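Local coordinates for protein probable transcriptional regulator phnF (Escherichia coli, PDB 2FA1) that is probably a GntR/HutC-family transcriptional regulator, encoded in an operon for alkylphosphonate uptake and C-P lyase and represented here by its C-terminal effector-binding domain, at the interface of chains A and B. Coordinates in Å, arbitrary orientation; residue numbers count along the deposited sequence, not the author numbering. Chains: chain A/B, Probable transcriptional regulator phnF.

All three contacts belong to one two-fold symmetric interface between copies of the C-terminal UTRA domain, where strand 98-109 of one chain pairs with strand 154-159 of the other. Contacts 1 and 3 have C-alpha centres about 5 Å apart and share A:Glu155 and B:Arg104, forming a continuous polar patch. Contact 2 combines apolar side-chain packing with an antiparallel backbone bridge; its centre is about 9 Å from that of contact 1, with which it shares B:Ile105, and about 11 Å from that of contact 3. Symmetry repeats the polar patch with the chains exchanged. Such pairing would suit a dimeric regulator, although the crystal alone does not prove the dimer.

Contact 1: the interface of chains A and B. Residues chain A 6, 127, 155; chain B 104-106, 128, 130.
A:Glu155 of the UTRA domain reaches across the interface between two arginines of the partner, B:Arg104 and B:Arg130, which form salt bridges with different carboxylate oxygens. B:Arg130 NH2 meets OE2 of A:Glu155 at 2.9 Å on the syn side, in a nearly straight bond (171° at H) lying in its own guanidinium plane. B:Arg104 NH1 instead approaches OE1 of A:Glu155 at 2.8 Å from above the carboxylate plane. A:Glu155 extends towards both with CG anti to its backbone N (chi1 162°), and glutamate suits the place by offering each arginine an oxygen.

Within chain A, the backbone N of A:Gln6 also donates to A:Glu155 OE1 at 2.9 Å, from the face opposite B:Arg104. OE1 is thus gripped from both faces, which should restrain carboxylate rotation and probably favours its charged form.

A water extends the polar network, lying 2.7 Å from A:Glu155 OE2 and receiving B:Arg130 NE at 3.1 Å; B:Ser106 OG and the carbonyl O of B:Cys128 also bind it, a role that suits the serine hydroxyl. The poorly ordered A:Gln6 places its amide NE2 near the B:Ser106 hydroxyl, a pairing of uncertain detail.

Among apolar contacts, A:Leu127 CD1 packs against B:Ser106 CA at 4.0 Å.

Contact 2: the interface of chains A and B. Residues chain A 13, 105, 158; chain B 13, 105, 156, 158.
With CG anti to the backbone N (chi1 162° in A:Met158 and 178° in B:Met158), the two methionines of this UTRA-domain interface send their thioethers towards each other from opposite chains. They meet tip to tip, SD of A:Met158 lying 3.6 Å from SD of B:Met158. Each chain then bends at chi3, turning its methyl towards a leucine of the partner: CE of B:Met158 reaches CD2 of A:Leu13 at 3.5 Å, and CE of A:Met158 reaches CD2 of B:Leu13 at 3.8 Å. Methionine suits this place because its flexible, unbranched chain can carry a polarisable sulfur and a methyl group into a shared apolar cluster.

A:Ile105 and B:Ile105 also point at each other, their CD1 methyls 3.7 Å apart. Isoleucine fits both the strand and the contact, since its beta-branch favours extended backbone while CG1 carries a methyl towards the partner.

An antiparallel bridge flanks the cluster. The N of A:Ile105 donates to the O of B:Phe156 at 2.9 Å, and the N of B:Phe156 returns a bond to the O of A:Ile105 at the same length. The B:Phe156 side chain turns into its own subunit, where B:Leu13 CD1 lies over one face near the rim, 3.9 Å above the ring plane.

Contact 3: the interface of chains A and B. Residues chain A 4-5, 10, 155-157; chain B 103-104.
An antiparallel pairing of strand 98-109 of chain B with strand 154-159 of chain A, joining two UTRA domains, sets B:Arg104 against A:Thr157. The arginine chain runs extended from CG to NE and carries its guanidinium over the partner strand. The two side chains lie alongside, pointing the same way, and the methyl CG2 of A:Thr157 sits over the centre of one guanidinium face, 3.3 Å from CZ of B:Arg104. That methyl is directed by its torsions, lying anti to the carbonyl carbon of A:Thr157 while OG1 takes the place between backbone N and carbonyl carbon (chi1 57°). Threonine suits a strand position facing an arginine: its beta-branch favours extended backbone, and its methyl packs against the flat cation.

At the guanidinium edge, NH1 of B:Arg104 donates to the hydroxyl OG of A:Ser10 at 2.9 Å. The bond is fairly straight, 165° at H, and the oxygen lies in the guanidinium plane. The same NH1 serves the salt bridge to A:Glu155, and together these partners should restrain the group's rotation. Serine provides a compact acceptor for this edge. Nearby, A:Ala5 CB packs 3.6 Å from NH1 of B:Arg104, its small methyl probably allowing the N-terminal segment to pass close, while the carbonyl O of A:Asn4 lies 3.5 Å from CD of B:Arg104.

B:Arg104 thus reaches from its strand into a site framed by the N-terminal segment, short strand 9-12 and C-terminal strand 154-159 of chain A.

Contact 1: the interface of chains A and B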
# COMPACT_ATOMS: atom_id res chain seq x y z
N GLN A 6 -5.82 -9.90 6.37
CA GLN A 6 -7.01 -9.13 6.73
C GLN A 6 -8.07 -9.21 5.64
O GLN A 6 -9.12 -8.55 5.73
CB GLN A 6 -6.69 -7.62 6.90
CG GLN A 6 -5.80 -7.28 8.07
CD GLN A 6 -6.18 -5.97 8.74
OE1 GLN A 6 -6.04 -5.84 9.97
NE2 GLN A 6 -6.66 -4.98 7.94
N LEU A 127 -8.97 0.09 -2.68
CA LEU A 127 -7.53 0.43 -2.62
C LEU A 127 -7.19 0.88 -4.03
O LEU A 127 -7.60 0.21 -5.04
CB LEU A 127 -6.68 -0.79 -2.29
CG LEU A 127 -6.56 -1.09 -0.79
CD1 LEU A 127 -6.22 -2.60 -0.41
CD2 LEU A 127 -5.59 -0.08 -0.18
N GLU A 155 -5.79 -7.75 0.08
CA GLU A 155 -4.75 -7.03 0.82
C GLU A 155 -3.44 -7.17 0.03
O GLU A 155 -3.21 -8.17 -0.69
CB GLU A 155 -4.68 -7.64 2.25
CG GLU A 155 -3.38 -7.34 3.03
CD GLU A 155 -3.47 -7.79 4.48
OE1 GLU A 155 -3.62 -9.01 4.69
OE2 GLU A 155 -3.38 -6.95 5.44
N ARG B 104 2.22 -5.51 5.02
CA ARG B 104 0.86 -5.83 4.50
C ARG B 104 0.07 -4.53 4.45
O ARG B 104 0.01 -3.80 5.48
CB ARG B 104 0.11 -6.86 5.31
CG ARG B 104 0.55 -8.30 5.01
CD ARG B 104 -0.40 -9.35 5.63
NE ARG B 104 -0.03 -10.64 5.02
CZ ARG B 104 -0.69 -11.26 4.05
NH1 ARG B 104 -1.84 -10.80 3.51
NH2 ARG B 104 -0.19 -12.41 3.59
N ILE B 105 -0.65 -4.28 3.35
CA ILE B 105 -1.44 -3.04 3.26
C ILE B 105 -2.88 -3.33 2.88
O ILE B 105 -3.13 -4.04 1.90
CB ILE B 105 -0.88 -2.14 2.11
CG1 ILE B 105 0.59 -1.77 2.41
CG2 ILE B 105 -1.69 -0.82 1.99
CD1 ILE B 105 1.09 -0.69 1.50
N SER B 106 -3.82 -2.79 3.66
CA SER B 106 -5.22 -3.10 3.48
C SER B 106 -5.99 -1.82 3.77
O SER B 106 -5.43 -0.84 4.21
CB SER B 106 -5.60 -4.23 4.47
OG SER B 106 -5.62 -3.80 5.82
N CYS B 128 -4.47 0.58 6.41
CA CYS B 128 -3.87 -0.14 7.57
C CYS B 128 -2.55 -0.71 6.99
O CYS B 128 -2.59 -1.47 5.98
CB CYS B 128 -4.86 -1.21 7.99
SG CYS B 128 -4.09 -2.38 9.19
N ARG B 130 0.73 -2.91 8.05
CA ARG B 130 1.24 -3.77 9.12
C ARG B 130 2.62 -4.23 8.68
O ARG B 130 2.83 -4.68 7.58
CB ARG B 130 0.27 -4.92 9.36
CG ARG B 130 -1.09 -4.37 9.81
CD ARG B 130 -1.97 -5.47 10.21
NE ARG B 130 -2.33 -6.30 9.04
CZ ARG B 130 -2.21 -7.64 8.98
NH1 ARG B 130 -1.75 -8.29 10.02
NH2 ARG B 130 -2.58 -8.32 7.88
O HOH W 1 -2.84 -4.56 6.52

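Contact 2: the interface of chains A and B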
# COMPACT_ATOMS: atom_id res chain seq x y z
N LEU A 13 2.46 -6.51 -3.95
CA LEU A 13 2.43 -5.11 -4.36
C LEU A 13 3.46 -4.92 -5.47
O LEU A 13 3.27 -4.11 -6.35
CB LEU A 13 2.72 -4.19 -3.14
CG LEU A 13 2.67 -2.68 -3.40
CD1 LEU A 13 1.24 -2.26 -3.75
CD2 LEU A 13 3.16 -1.93 -2.21
N ILE A 105 -0.11 4.62 -3.20
CA ILE A 105 -1.21 3.80 -2.72
C ILE A 105 -2.18 4.69 -1.94
O ILE A 105 -1.77 5.45 -1.05
CB ILE A 105 -0.67 2.72 -1.80
CG1 ILE A 105 0.34 1.92 -2.62
CG2 ILE A 105 -1.84 1.73 -1.36
CD1 ILE A 105 1.12 1.10 -1.74
N MET A 158 4.25 -7.11 0.68
CA MET A 158 5.53 -6.80 0.05
C MET A 158 6.62 -7.44 0.89
O MET A 158 6.53 -7.46 2.12
CB MET A 158 5.70 -5.27 -0.11
CG MET A 158 7.10 -4.77 -0.36
SD MET A 158 6.96 -3.05 -0.81
CE MET A 158 5.66 -2.59 0.33
N LEU B 13 6.22 5.25 2.20
CA LEU B 13 5.73 4.04 2.91
C LEU B 13 6.80 3.56 3.87
O LEU B 13 6.52 3.21 5.03
CB LEU B 13 5.40 2.99 1.82
CG LEU B 13 4.67 1.72 2.23
CD1 LEU B 13 3.37 1.98 3.06
CD2 LEU B 13 4.44 0.93 0.97
N ILE B 105 -0.65 -4.28 3.35
CA ILE B 105 -1.44 -3.04 3.26
C ILE B 105 -2.88 -3.33 2.88
O ILE B 105 -3.13 -4.04 1.90
CB ILE B 105 -0.88 -2.14 2.11
CG1 ILE B 105 0.59 -1.77 2.41
CG2 ILE B 105 -1.69 -0.82 1.99
CD1 ILE B 105 1.09 -0.69 1.50
N PHE B 156 0.23 6.98 0.32
CA PHE B 156 1.61 6.51 0.47
C PHE B 156 2.37 6.51 -0.83
O PHE B 156 1.78 6.32 -1.88
CB PHE B 156 1.57 5.09 1.02
CG PHE B 156 1.08 5.05 2.41
CD1 PHE B 156 1.82 5.69 3.43
CD2 PHE B 156 -0.04 4.33 2.74
CE1 PHE B 156 1.38 5.63 4.78
CE2 PHE B 156 -0.46 4.29 4.08
CZ PHE B 156 0.26 4.94 5.08
N MET B 158 6.20 5.29 -2.82
CA MET B 158 7.38 4.43 -2.73
C MET B 158 8.18 4.67 -3.99
O MET B 158 7.62 4.68 -5.08
CB MET B 158 6.95 2.99 -2.55
CG MET B 158 8.09 1.92 -2.48
SD MET B 158 7.53 0.31 -1.89
CE MET B 158 5.88 0.31 -2.41

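Contact 3: the interface of chains A and B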
# COMPACT_ATOMS: atom_id res chain seq x y z
N ASN A 4 -1.14 -12.49 9.99
CA ASN A 4 -2.37 -12.99 9.45
C ASN A 4 -2.77 -12.09 8.27
O ASN A 4 -2.25 -10.99 8.12
CB ASN A 4 -3.45 -13.04 10.51
CG ASN A 4 -3.77 -11.70 11.12
OD1 ASN A 4 -4.92 -11.39 11.34
ND2 ASN A 4 -2.75 -10.91 11.41
N ALA A 5 -3.69 -12.59 7.46
CA ALA A 5 -4.25 -11.82 6.31
C ALA A 5 -5.59 -11.18 6.71
O ALA A 5 -6.38 -11.85 7.35
CB ALA A 5 -4.42 -12.76 5.16
N SER A 10 -4.59 -12.30 -1.20
CA SER A 10 -3.35 -11.45 -1.07
C SER A 10 -2.73 -11.24 -2.42
O SER A 10 -2.65 -12.19 -3.22
CB SER A 10 -2.26 -12.09 -0.17
OG SER A 10 -2.71 -12.27 1.16
N GLU A 155 -5.79 -7.75 0.08
CA GLU A 155 -4.75 -7.03 0.82
C GLU A 155 -3.44 -7.17 0.03
O GLU A 155 -3.21 -8.17 -0.69
CB GLU A 155 -4.68 -7.64 2.25
CG GLU A 155 -3.38 -7.34 3.03
CD GLU A 155 -3.47 -7.79 4.48
OE1 GLU A 155 -3.62 -9.01 4.69
OE2 GLU A 155 -3.38 -6.95 5.44
N PHE A 156 -2.59 -6.15 0.08
CA PHE A 156 -1.32 -6.19 -0.65
C PHE A 156 -0.22 -6.59 0.27
O PHE A 156 -0.22 -6.20 1.43
CB PHE A 156 -0.98 -4.84 -1.26
CG PHE A 156 -1.85 -4.49 -2.47
CD1 PHE A 156 -1.51 -5.00 -3.71
CD2 PHE A 156 -2.94 -3.62 -2.35
CE1 PHE A 156 -2.36 -4.72 -4.85
CE2 PHE A 156 -3.77 -3.33 -3.44
CZ PHE A 156 -3.46 -3.85 -4.69
N THR A 157 0.76 -7.33 -0.28
CA THR A 157 1.89 -7.73 0.56
C THR A 157 3.19 -7.25 -0.10
O THR A 157 3.24 -7.09 -1.31
CB THR A 157 1.96 -9.29 0.73
OG1 THR A 157 2.05 -9.89 -0.56
CG2 THR A 157 0.70 -9.78 1.44
N THR B 103 5.64 -6.35 4.66
CA THR B 103 4.63 -5.23 4.88
C THR B 103 3.33 -5.78 4.33
O THR B 103 3.35 -6.49 3.32
CB THR B 103 4.96 -3.96 4.06
OG1 THR B 103 6.24 -3.41 4.47
CG2 THR B 103 3.94 -2.91 4.37
N ARG B 104 2.22 -5.51 5.02
CA ARG B 104 0.86 -5.83 4.50
C ARG B 104 0.07 -4.53 4.45
O ARG B 104 0.01 -3.80 5.48
CB ARG B 104 0.11 -6.86 5.31
CG ARG B 104 0.55 -8.30 5.01
CD ARG B 104 -0.40 -9.35 5.63
NE ARG B 104 -0.03 -10.64 5.02
CZ ARG B 104 -0.69 -11.26 4.05
NH1 ARG B 104 -1.84 -10.80 3.51
NH2 ARG B 104 -0.19 -12.41 3.59